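Local atomic coordinates of ATP-dependent RNA helicase HrpB (Escherichia coli, PDB entry 6EUD), a protein that hydrolyses ATP to ADP and phosphate and is classed as a DExH-box RNA helicase that binds single-stranded RNA. Residues T18-A23 and D152-I157; A23-L28 and D144-L149; R109-Q112 and E116-G119; I277-L282 and Q317-Q322; L363-L368 and K413-G418. All coordinates share one frame; numbering follows the deposited sequence.

Contact 1 (T18-A23 and D152-I157); sequences TALDCA and DLKLLI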
# COMPACT_ATOMS: atom_id res chain seq x y z
N THR A 18 -30.53 -13.06 22.20
CA THR A 18 -31.60 -12.18 21.74
C THR A 18 -31.19 -11.38 20.50
O THR A 18 -31.95 -11.28 19.54
CB THR A 18 -32.05 -11.19 22.84
OG1 THR A 18 -32.55 -11.92 23.97
CG2 THR A 18 -33.13 -10.27 22.32
N ALA A 19 -29.98 -10.82 20.52
CA ALA A 19 -29.46 -10.09 19.36
C ALA A 19 -29.11 -11.04 18.22
O ALA A 19 -29.28 -10.70 17.04
CB ALA A 19 -28.22 -9.28 19.76
N LEU A 20 -28.62 -12.22 18.57
CA LEU A 20 -28.24 -13.22 17.59
C LEU A 20 -29.42 -13.58 16.69
O LEU A 20 -29.29 -13.63 15.46
CB LEU A 20 -27.70 -14.47 18.31
CG LEU A 20 -26.45 -15.09 17.67
CD1 LEU A 20 -25.49 -14.02 17.20
CD2 LEU A 20 -25.78 -16.00 18.67
N ASP A 21 -30.58 -13.81 17.31
CA ASP A 21 -31.80 -14.18 16.61
C ASP A 21 -32.63 -12.96 16.20
O ASP A 21 -33.85 -13.03 16.12
CB ASP A 21 -32.65 -15.10 17.50
CG ASP A 21 -31.84 -16.21 18.17
OD1 ASP A 21 -30.87 -16.71 17.56
OD2 ASP A 21 -32.17 -16.57 19.31
N CYS A 22 -31.95 -11.84 15.97
CA CYS A 22 -32.62 -10.58 15.62
C CYS A 22 -31.97 -9.88 14.44
O CYS A 22 -32.66 -9.27 13.61
CB CYS A 22 -32.63 -9.63 16.83
SG CYS A 22 -33.22 -7.96 16.47
N ALA A 23 -30.65 -9.96 14.37
CA ALA A 23 -29.89 -9.24 13.36
C ALA A 23 -28.97 -10.16 12.54
O ALA A 23 -28.58 -11.24 13.00
CB ALA A 23 -29.07 -8.13 14.02
N ASP A 152 -30.17 -15.78 6.14
CA ASP A 152 -30.35 -16.54 7.37
C ASP A 152 -29.02 -16.77 8.06
O ASP A 152 -28.96 -17.13 9.23
CB ASP A 152 -30.98 -17.89 7.06
CG ASP A 152 -30.05 -18.77 6.24
OD1 ASP A 152 -29.91 -18.53 5.02
OD2 ASP A 152 -29.42 -19.67 6.84
N LEU A 153 -27.95 -16.59 7.30
CA LEU A 153 -26.58 -16.77 7.79
C LEU A 153 -26.20 -15.68 8.79
O LEU A 153 -25.96 -14.54 8.40
CB LEU A 153 -25.59 -16.80 6.62
CG LEU A 153 -24.09 -16.81 6.98
CD1 LEU A 153 -23.66 -18.12 7.65
CD2 LEU A 153 -23.24 -16.51 5.75
N LYS A 154 -26.12 -16.03 10.07
CA LYS A 154 -25.83 -15.05 11.11
C LYS A 154 -24.33 -14.83 11.21
O LYS A 154 -23.55 -15.60 10.64
CB LYS A 154 -26.38 -15.51 12.46
CG LYS A 154 -27.87 -15.75 12.45
CD LYS A 154 -28.33 -16.32 13.78
CE LYS A 154 -29.80 -16.66 13.75
NZ LYS A 154 -30.25 -17.24 15.05
N LEU A 155 -23.91 -13.79 11.94
CA LEU A 155 -22.50 -13.41 11.97
C LEU A 155 -22.09 -12.78 13.31
O LEU A 155 -22.60 -11.71 13.68
CB LEU A 155 -22.20 -12.45 10.81
CG LEU A 155 -20.76 -12.08 10.53
CD1 LEU A 155 -19.98 -13.33 10.24
CD2 LEU A 155 -20.70 -11.11 9.36
N LEU A 156 -21.17 -13.43 14.01
CA LEU A 156 -20.68 -12.91 15.28
C LEU A 156 -19.25 -12.38 15.22
O LEU A 156 -18.29 -13.13 15.01
CB LEU A 156 -20.78 -13.97 16.37
CG LEU A 156 -20.28 -13.52 17.75
CD1 LEU A 156 -21.01 -12.25 18.20
CD2 LEU A 156 -20.50 -14.63 18.75
N ILE A 157 -19.09 -11.09 15.44
CA ILE A 157 -17.76 -10.51 15.45
C ILE A 157 -17.33 -10.24 16.88
O ILE A 157 -17.97 -9.47 17.60
CB ILE A 157 -17.72 -9.23 14.60
CG1 ILE A 157 -18.19 -9.55 13.19
CG2 ILE A 157 -16.32 -8.63 14.58
CD1 ILE A 157 -18.30 -8.37 12.29
O HOH W 1 -25.55 -12.37 13.20

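Contact 2 (A23-L28 and D144-L149); sequences APQVLL and DVQQGL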
# COMPACT_ATOMS: atom_id res chain seq x y z
N ALA A 23 -30.65 -9.96 14.37
CA ALA A 23 -29.89 -9.24 13.36
C ALA A 23 -28.97 -10.16 12.54
O ALA A 23 -28.58 -11.24 13.00
CB ALA A 23 -29.07 -8.13 14.02
N PRO A 24 -28.64 -9.74 11.31
CA PRO A 24 -27.67 -10.46 10.47
C PRO A 24 -26.22 -10.33 10.98
O PRO A 24 -25.40 -11.21 10.69
CB PRO A 24 -27.84 -9.80 9.10
CG PRO A 24 -28.38 -8.45 9.39
CD PRO A 24 -29.26 -8.61 10.60
N GLN A 25 -25.89 -9.27 11.71
CA GLN A 25 -24.57 -9.17 12.33
C GLN A 25 -24.70 -8.82 13.82
O GLN A 25 -25.54 -8.00 14.21
CB GLN A 25 -23.70 -8.13 11.62
CG GLN A 25 -23.49 -8.39 10.15
CD GLN A 25 -24.68 -7.94 9.32
OE1 GLN A 25 -25.39 -6.99 9.69
NE2 GLN A 25 -24.95 -8.65 8.24
N VAL A 26 -23.88 -9.46 14.64
CA VAL A 26 -23.81 -9.14 16.05
C VAL A 26 -22.37 -8.88 16.47
O VAL A 26 -21.49 -9.70 16.22
CB VAL A 26 -24.39 -10.26 16.92
CG1 VAL A 26 -24.15 -9.96 18.38
CG2 VAL A 26 -25.87 -10.42 16.64
N LEU A 27 -22.12 -7.73 17.09
CA LEU A 27 -20.78 -7.38 17.56
C LEU A 27 -20.62 -7.65 19.06
O LEU A 27 -21.37 -7.11 19.89
CB LEU A 27 -20.49 -5.92 17.23
CG LEU A 27 -19.24 -5.29 17.87
CD1 LEU A 27 -17.97 -6.09 17.56
CD2 LEU A 27 -19.08 -3.83 17.45
N LEU A 28 -19.65 -8.49 19.42
CA LEU A 28 -19.38 -8.79 20.83
C LEU A 28 -18.01 -8.30 21.27
O LEU A 28 -16.99 -8.58 20.64
CB LEU A 28 -19.49 -10.29 21.10
CG LEU A 28 -19.02 -10.71 22.51
CD1 LEU A 28 -20.02 -10.32 23.61
CD2 LEU A 28 -18.70 -12.18 22.57
N ASP A 144 -21.20 -10.22 1.74
CA ASP A 144 -21.74 -10.40 0.40
C ASP A 144 -22.56 -11.68 0.31
O ASP A 144 -23.59 -11.70 -0.36
CB ASP A 144 -20.63 -10.41 -0.65
CG ASP A 144 -20.46 -9.06 -1.30
OD1 ASP A 144 -20.97 -8.06 -0.76
OD2 ASP A 144 -19.84 -9.01 -2.37
N VAL A 145 -22.11 -12.73 0.99
CA VAL A 145 -22.89 -13.96 1.10
C VAL A 145 -24.26 -13.66 1.73
O VAL A 145 -25.27 -14.25 1.35
CB VAL A 145 -22.18 -15.01 1.95
CG1 VAL A 145 -23.05 -16.25 2.08
CG2 VAL A 145 -20.80 -15.35 1.36
N GLN A 146 -24.28 -12.73 2.68
CA GLN A 146 -25.51 -12.36 3.39
C GLN A 146 -26.47 -11.48 2.58
O GLN A 146 -27.63 -11.34 2.96
CB GLN A 146 -25.16 -11.63 4.68
CG GLN A 146 -24.72 -12.52 5.81
CD GLN A 146 -24.28 -11.71 7.00
OE1 GLN A 146 -23.52 -10.76 6.86
NE2 GLN A 146 -24.78 -12.06 8.18
N GLN A 147 -25.98 -10.88 1.50
CA GLN A 147 -26.82 -10.07 0.64
C GLN A 147 -27.34 -10.88 -0.56
O GLN A 147 -28.12 -10.37 -1.35
CB GLN A 147 -26.05 -8.82 0.16
CG GLN A 147 -25.73 -7.81 1.27
CD GLN A 147 -24.91 -6.62 0.78
OE1 GLN A 147 -25.45 -5.63 0.28
NE2 GLN A 147 -23.59 -6.71 0.94
N GLY A 148 -26.90 -12.14 -0.67
CA GLY A 148 -27.40 -13.07 -1.68
C GLY A 148 -28.63 -13.81 -1.21
O GLY A 148 -29.58 -13.19 -0.72
N LEU A 149 -28.65 -15.13 -1.35
CA LEU A 149 -29.74 -15.91 -0.76
C LEU A 149 -29.62 -15.99 0.76
O LEU A 149 -30.62 -15.96 1.47
CB LEU A 149 -29.79 -17.33 -1.31
CG LEU A 149 -30.61 -17.55 -2.58
CD1 LEU A 149 -32.02 -16.96 -2.41
CD2 LEU A 149 -29.88 -16.90 -3.72

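Contact 3 (R109-Q112 and E116-G119); sequences RMIQ and ELSG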
# COMPACT_ATOMS: atom_id res chain seq x y z
N ARG A 109 -10.73 -19.87 1.58
CA ARG A 109 -10.90 -21.03 0.68
C ARG A 109 -12.32 -21.59 0.68
O ARG A 109 -12.90 -21.83 -0.37
CB ARG A 109 -9.92 -22.15 1.06
CG ARG A 109 -8.49 -21.84 0.68
CD ARG A 109 -8.44 -21.22 -0.70
NE ARG A 109 -7.45 -20.16 -0.73
CZ ARG A 109 -7.52 -19.10 -1.52
NH1 ARG A 109 -8.54 -18.95 -2.35
NH2 ARG A 109 -6.57 -18.18 -1.47
N MET A 110 -12.87 -21.78 1.88
CA MET A 110 -14.22 -22.32 2.06
C MET A 110 -15.29 -21.48 1.36
O MET A 110 -16.17 -22.02 0.68
CB MET A 110 -14.54 -22.42 3.56
CG MET A 110 -13.64 -23.39 4.31
SD MET A 110 -13.89 -23.42 6.10
CE MET A 110 -15.65 -23.73 6.20
N ILE A 111 -15.21 -20.16 1.52
CA ILE A 111 -16.17 -19.26 0.89
C ILE A 111 -15.99 -19.21 -0.63
O ILE A 111 -16.96 -19.08 -1.38
CB ILE A 111 -16.05 -17.84 1.49
CG1 ILE A 111 -16.19 -17.89 3.01
CG2 ILE A 111 -17.11 -16.92 0.91
CD1 ILE A 111 -16.10 -16.56 3.69
N GLN A 112 -14.75 -19.33 -1.10
CA GLN A 112 -14.47 -19.32 -2.53
C GLN A 112 -15.07 -20.53 -3.21
O GLN A 112 -15.58 -20.43 -4.33
CB GLN A 112 -12.96 -19.28 -2.80
CG GLN A 112 -12.31 -17.95 -2.48
CD GLN A 112 -12.64 -16.87 -3.48
OE1 GLN A 112 -13.47 -17.05 -4.37
NE2 GLN A 112 -11.95 -15.73 -3.37
N GLU A 116 -22.24 -19.99 -0.95
CA GLU A 116 -23.47 -19.93 -0.16
C GLU A 116 -23.28 -20.66 1.17
O GLU A 116 -24.20 -20.68 1.99
CB GLU A 116 -24.64 -20.51 -0.95
CG GLU A 116 -25.32 -19.49 -1.84
CD GLU A 116 -26.06 -20.12 -3.00
OE1 GLU A 116 -26.54 -21.28 -2.85
OE2 GLU A 116 -26.17 -19.47 -4.06
N LEU A 117 -22.08 -21.21 1.37
CA LEU A 117 -21.70 -21.91 2.61
C LEU A 117 -22.79 -22.83 3.14
O LEU A 117 -23.26 -22.67 4.28
CB LEU A 117 -21.31 -20.90 3.69
CG LEU A 117 -19.98 -20.17 3.49
CD1 LEU A 117 -19.78 -19.17 4.61
CD2 LEU A 117 -18.83 -21.16 3.45
N SER A 118 -23.17 -23.80 2.32
CA SER A 118 -24.28 -24.71 2.60
C SER A 118 -24.14 -25.42 3.95
O SER A 118 -23.06 -25.90 4.29
CB SER A 118 -24.40 -25.75 1.48
OG SER A 118 -24.49 -25.12 0.21
N GLY A 119 -25.23 -25.46 4.71
CA GLY A 119 -25.21 -26.07 6.03
C GLY A 119 -24.77 -25.12 7.14
O GLY A 119 -25.18 -25.28 8.29

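Contact 4 (I277-L282 and Q317-Q322); sequences IAETSL and QASMTQ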
# COMPACT_ATOMS: atom_id res chain seq x y z
N ILE A 277 1.61 -9.01 21.86
CA ILE A 277 0.69 -10.12 22.08
C ILE A 277 0.10 -10.04 23.49
O ILE A 277 -0.95 -10.63 23.77
CB ILE A 277 1.36 -11.48 21.88
CG1 ILE A 277 2.25 -11.81 23.07
CG2 ILE A 277 2.17 -11.46 20.59
CD1 ILE A 277 2.64 -13.26 23.13
N ALA A 278 0.77 -9.32 24.39
CA ALA A 278 0.27 -9.16 25.75
C ALA A 278 -0.73 -8.00 25.84
O ALA A 278 -1.36 -7.79 26.87
CB ALA A 278 1.42 -8.95 26.71
N GLU A 279 -0.89 -7.28 24.74
CA GLU A 279 -1.72 -6.08 24.72
C GLU A 279 -3.21 -6.40 24.83
O GLU A 279 -3.95 -5.69 25.51
CB GLU A 279 -1.44 -5.27 23.45
CG GLU A 279 -2.06 -3.88 23.44
CD GLU A 279 -1.84 -3.14 22.12
OE1 GLU A 279 -0.66 -2.90 21.75
OE2 GLU A 279 -2.85 -2.80 21.46
N THR A 280 -3.66 -7.45 24.15
CA THR A 280 -5.08 -7.80 24.12
C THR A 280 -5.31 -9.31 24.14
O THR A 280 -6.27 -9.77 24.74
CB THR A 280 -5.81 -7.23 22.87
OG1 THR A 280 -5.27 -7.82 21.68
CG2 THR A 280 -5.69 -5.71 22.78
N SER A 281 -4.44 -10.06 23.47
CA SER A 281 -4.66 -11.50 23.24
C SER A 281 -4.26 -12.39 24.41
O SER A 281 -4.77 -13.50 24.56
CB SER A 281 -3.88 -11.96 22.01
OG SER A 281 -2.50 -12.09 22.30
N LEU A 282 -3.34 -11.91 25.22
CA LEU A 282 -2.80 -12.70 26.31
C LEU A 282 -3.00 -11.98 27.63
O LEU A 282 -2.83 -10.75 27.71
CB LEU A 282 -1.32 -12.98 26.05
CG LEU A 282 -0.71 -14.28 26.58
CD1 LEU A 282 -1.66 -15.43 26.34
CD2 LEU A 282 0.60 -14.51 25.86
N GLN A 317 -2.40 5.97 20.07
CA GLN A 317 -3.00 6.31 21.36
C GLN A 317 -3.90 5.19 21.86
O GLN A 317 -3.88 4.86 23.06
CB GLN A 317 -3.78 7.62 21.27
CG GLN A 317 -2.93 8.80 20.82
CD GLN A 317 -3.63 10.15 21.02
OE1 GLN A 317 -4.37 10.32 21.98
NE2 GLN A 317 -3.41 11.09 20.11
N ALA A 318 -4.70 4.60 20.98
CA ALA A 318 -5.60 3.53 21.42
C ALA A 318 -4.81 2.34 21.99
O ALA A 318 -5.17 1.79 23.02
CB ALA A 318 -6.52 3.08 20.28
N SER A 319 -3.71 1.96 21.35
CA SER A 319 -2.96 0.83 21.91
C SER A 319 -2.09 1.23 23.09
O SER A 319 -1.85 0.41 23.98
CB SER A 319 -2.13 0.13 20.83
OG SER A 319 -1.74 1.02 19.83
N MET A 320 -1.63 2.47 23.14
CA MET A 320 -0.95 2.91 24.35
C MET A 320 -1.91 2.84 25.55
O MET A 320 -1.53 2.42 26.66
CB MET A 320 -0.40 4.32 24.18
CG MET A 320 0.97 4.37 23.47
SD MET A 320 1.76 5.99 23.56
CE MET A 320 0.62 6.95 22.57
N THR A 321 -3.16 3.19 25.29
CA THR A 321 -4.19 3.13 26.32
C THR A 321 -4.55 1.67 26.64
O THR A 321 -4.72 1.31 27.81
CB THR A 321 -5.45 3.90 25.88
OG1 THR A 321 -5.12 5.30 25.84
CG2 THR A 321 -6.57 3.71 26.85
N GLN A 322 -4.62 0.83 25.62
CA GLN A 322 -4.87 -0.59 25.87
C GLN A 322 -3.72 -1.19 26.69
O GLN A 322 -3.95 -1.96 27.62
CB GLN A 322 -5.07 -1.33 24.56
CG GLN A 322 -5.31 -2.81 24.69
CD GLN A 322 -6.69 -3.16 25.24
OE1 GLN A 322 -7.64 -2.37 25.11
NE2 GLN A 322 -6.81 -4.34 25.85

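Contact 5 (L363-L368 and K413-G418); sequences LLMELL and KMAALG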
# COMPACT_ATOMS: atom_id res chain seq x y z
N LEU A 363 -4.97 -10.47 -2.30
CA LEU A 363 -6.31 -9.97 -2.10
C LEU A 363 -7.00 -9.69 -3.43
O LEU A 363 -8.18 -10.02 -3.61
CB LEU A 363 -6.27 -8.70 -1.26
CG LEU A 363 -7.59 -7.93 -1.14
CD1 LEU A 363 -8.65 -8.82 -0.53
CD2 LEU A 363 -7.35 -6.73 -0.25
N LEU A 364 -6.27 -9.10 -4.35
CA LEU A 364 -6.82 -8.77 -5.66
C LEU A 364 -7.17 -10.06 -6.40
O LEU A 364 -8.20 -10.15 -7.06
CB LEU A 364 -5.82 -7.92 -6.45
CG LEU A 364 -6.23 -7.31 -7.79
CD1 LEU A 364 -7.48 -6.48 -7.60
CD2 LEU A 364 -5.09 -6.47 -8.38
N MET A 365 -6.30 -11.05 -6.26
CA MET A 365 -6.54 -12.36 -6.84
C MET A 365 -7.80 -12.97 -6.25
O MET A 365 -8.60 -13.53 -6.97
CB MET A 365 -5.31 -13.25 -6.62
CG MET A 365 -5.39 -14.65 -7.20
SD MET A 365 -5.29 -14.67 -8.98
CE MET A 365 -3.67 -14.02 -9.21
N GLU A 366 -8.01 -12.83 -4.94
CA GLU A 366 -9.23 -13.33 -4.29
C GLU A 366 -10.51 -12.63 -4.77
O GLU A 366 -11.51 -13.30 -5.06
CB GLU A 366 -9.16 -13.18 -2.77
CG GLU A 366 -8.05 -13.97 -2.10
CD GLU A 366 -8.29 -15.48 -2.10
OE1 GLU A 366 -9.24 -15.98 -2.74
OE2 GLU A 366 -7.50 -16.17 -1.43
N LEU A 367 -10.48 -11.30 -4.80
CA LEU A 367 -11.63 -10.52 -5.25
C LEU A 367 -12.00 -10.83 -6.71
O LEU A 367 -13.18 -10.94 -7.03
CB LEU A 367 -11.36 -9.02 -5.08
CG LEU A 367 -11.10 -8.55 -3.65
CD1 LEU A 367 -10.81 -7.06 -3.60
CD2 LEU A 367 -12.27 -8.91 -2.73
N LEU A 368 -11.00 -10.98 -7.58
CA LEU A 368 -11.26 -11.33 -8.98
C LEU A 368 -11.93 -12.70 -9.11
O LEU A 368 -12.95 -12.83 -9.79
CB LEU A 368 -9.96 -11.31 -9.80
CG LEU A 368 -9.35 -9.92 -10.08
CD1 LEU A 368 -7.92 -10.07 -10.55
CD2 LEU A 368 -10.18 -9.16 -11.11
N LYS A 413 -6.35 -20.54 -12.94
CA LYS A 413 -5.65 -21.65 -12.32
C LYS A 413 -4.87 -21.15 -11.10
O LYS A 413 -4.86 -21.80 -10.07
CB LYS A 413 -4.74 -22.33 -13.35
CG LYS A 413 -5.53 -22.94 -14.51
CD LYS A 413 -4.65 -23.41 -15.66
CE LYS A 413 -5.50 -23.64 -16.91
NZ LYS A 413 -4.72 -23.83 -18.16
N MET A 414 -4.27 -19.97 -11.21
CA MET A 414 -3.52 -19.43 -10.08
C MET A 414 -4.44 -19.22 -8.89
O MET A 414 -4.06 -19.51 -7.75
CB MET A 414 -2.84 -18.12 -10.45
CG MET A 414 -1.84 -18.25 -11.55
SD MET A 414 -1.18 -16.66 -12.06
CE MET A 414 -0.48 -17.12 -13.65
N ALA A 415 -5.65 -18.73 -9.17
CA ALA A 415 -6.63 -18.46 -8.12
C ALA A 415 -7.10 -19.75 -7.47
O ALA A 415 -7.37 -19.78 -6.28
CB ALA A 415 -7.81 -17.69 -8.69
N ALA A 416 -7.21 -20.82 -8.25
CA ALA A 416 -7.61 -22.11 -7.70
C ALA A 416 -6.59 -22.61 -6.66
O ALA A 416 -6.98 -23.13 -5.63
CB ALA A 416 -7.78 -23.13 -8.83
N LEU A 417 -5.30 -22.43 -6.93
CA LEU A 417 -4.26 -22.88 -6.00
C LEU A 417 -4.36 -22.19 -4.65
O LEU A 417 -4.06 -22.78 -3.61
CB LEU A 417 -2.86 -22.66 -6.57
CG LEU A 417 -2.45 -23.40 -7.83
CD1 LEU A 417 -0.99 -23.14 -8.08
CD2 LEU A 417 -2.72 -24.89 -7.71
N GLY A 418 -4.78 -20.92 -4.67
CA GLY A 418 -5.04 -20.19 -3.44
C GLY A 418 -3.77 -19.68 -2.80
O GLY A 418 -3.77 -19.12 -1.72

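Contact 1 (T18-A23 and D152-I157)
K154, the first residue of strand 154-159, reaches D21 just past the end of helix 13-20, and its side chain makes the direct contacts with both L20 and D21. CB points toward 18-23, and CG lies anti to the carbonyl carbon (chi1 -58°), from where the chain runs fully extended across the helix end. CD passes 3.3 Å from L20 O, with CE alongside the same carbonyl. NZ then closes a salt bridge to OD1 of D21 at 2.6 Å, meeting the carboxylate on its anti side, 22° out of plane; the other oxygen, OD2, is held by H47. Replacing K154 by alanine is likely to cost the D21 carboxylate its lysine partner, leaving H47 at the other oxygen, and to uncover the carbonyl of L20. One residue on, a water lies doubtfully close to N of L155; it is also 3.2 Å from O of A23 and probably bridges strand and loop. L156, further on, packs on V26, as does L20. Strand 154-159 lies in the parallel part of the ATP-binding domain's sheet, between 120-125 and 26-29, with helix 13-20 packed against 26-29 and helix 133-145 touching L153 and L155.

Contact 2 (A23-L28 and D144-L149)
P24 and Q146 bring the two backbones closest, with 7.6 Å between their CA atoms. Segment 23-28 runs through P24 into strand 26-29, while 144-149 leaves helix 133-145 through a type I beta turn from V145 to G148. The backbones do not touch; two glutamine side chains span the distance. Q146 points toward the strand side and stays extended beyond CG (chi2 175°), which carries its amide to P24 and Q25. There both ends of the amide are used. NE2 donates to O of P24 at 2.7 Å, in a bent bond with an N-H...O angle of 134°; the donor stands above the carbonyl plane, not on a lone pair. The same nitrogen lies 3.9 Å from CB of P24. OE1 accepts from NE2 of Q25 at 2.9 Å, a straighter bond of 159°, again from above the carbonyl plane although the acceptor lies in the amide plane of Q25. Q25 gets there by bending at chi2, which folds its amide back toward Q146; the two side chains run antiparallel past one another with their amide planes perpendicular. With NE2 of Q146 also bonded to O of L153, the amide is gripped at both ends and its rotation is fixed, joining three chain segments. This small polar junction lies beside the N-terminal end of strand 26-29, in the parallel part of the domain's mixed sheet: the strand runs between 154-159 and 176-178, helix 13-20 packs on V26, helix 167-170 touches L27, and V145 of helix 133-145 rests on L153.

Contact 3 (R109-Q112 and E116-G119)
L117 packs against I111 and M110 of helix 106-113, the helix its own chain has just left, and the side-chain contact is apolar. The CA atoms of I111 and L117 are 6.4 Å apart. L117 has a left-handed backbone conformation (phi 43°, psi 59°), where the chain turns back beside the helix. The bond to CB points neither toward the helix nor away; beyond CB, CG, anti to the carbonyl carbon (chi1 -72°), brings the branch point nearer, and the two methyls divide the work. CD1 comes to 4.1 Å from CG1 of I111, the two side chains crossing at a slant. CD2 lies over the helix backbone, 3.9 Å from O of M110, and grazes CB of M110 at 4.5 Å. One fork of a leucine therefore covers a neighbouring isoleucine and the other the main-chain carbonyl of M110. I111 keeps its CG1 beside the backbone N, which presents that branch to L117. The contact closes the short turn that leads from helix 106-113 into strand 120-125, a strand of the ATP-binding domain's sheet. Helix 133-145 covers the pair: L142 touches both I111 and L117, and L141 and V145 add to the cover of I111. Helix 361-370 reaches I111 through W370, while M110 touches E100 and V102 of strand 99-102.

Contact 4 (I277-L282 and Q317-Q322)
E279 and Q322 have the closest CA atoms, 6.4 Å apart, where a loop with helical backbone angles at 277-279 meets the first turns of helix 317-325. Q322 points toward the loop and provides the polar link: its NE2 donates to the backbone O of E279 at 3.2 Å, with an N-H...O angle of 157°. The acceptor lies in the amide plane of Q322, and the donor is tilted 19° from the carbonyl plane. The first torsion, with CG anti to the backbone N (chi1 179°), places CG of Q322 against two neighbours, 3.6 Å from CG of E279 and 3.5 Å from CG2 of T280, whose side chain crosses it at about a right angle; the bend at chi2 turns the amide to the carbonyl of E279. Both segments belong to the second RecA-like, helicase C-terminal domain: the loop belongs to helicase motif V, and Q322 opens motif VI (QRxGRxGR) of superfamily 2. The loop faces the ATP-binding domain: OG1 of T280 bonds to H129 of the DEFH box, and O of S281 to T32 in the predicted ATP site. S281 OG donates to O of I277 at 2.6 Å, on a lone pair in the carbonyl plane. E279, extended beyond CG, reaches S319, one turn back from Q322, its OE2 3.1 Å from CB of S319. The charge is met by R323, which forms a salt bridge with OE1, while OG of S319 turns to S316.

Contact 5 (L363-L368 and K413-G418)
Helix-helix packing of sulfur and methyl groups joins helix 361-370 to helix 409-417 through M365, M414 and A415, all three buried. The backbones come closest at M365 and A415, with 6.2 Å between their CA atoms, a spacing consistent with the small side chain of A415. M365 points toward the other helix. Its CG is anti to the backbone N (chi1 -179°), and bends at chi2 and chi3 curl the chain over A415: SD of M365 sits 3.9 Å from CB of A415, and CG of M365 lies 4.1 Å from CA of A415. The terminal methyl turns on to M414, where CE of M365 comes to 4.4 Å from CB of M414. M414 itself leads its tip away, to A424 and A425 of helix 421-429. Cutting M365 back to alanine is likely to open a gap over A415 and to leave M414 without the methyl it meets. L396 of helix 386-398 and A401 also touch M365, and A401 touches M414 as well, extending the same apolar patch. Dispersion between a pliable thioether and alkyl groups is all that links the two segments directly; lacking directional bonds, the fit depends on shape.

How the contacts relate
From the N terminus, contact 1 closes the longest loop, bringing the end of helix 13-20 to strand 154-159. Contact 2 nests inside it, sharing A23, and contact 3 nests inside contact 2 as a short turn. Contacts 1 and 2 meet through neighbouring strands of one sheet; V145 CG2 touches I111 CG2, passing the packing on from contact 2 to contact 3. Contacts 4 and 5 follow in series. Contact 4 stands apart in the C-terminal helicase domain, about 28 Å between centres from contacts 1 and 2. Contact 5 joins later helices yet returns to contact 3, where the backbone O of E366 probably accepts from NE2 of Q112, tying helix 361-370 to the ATP-binding domain.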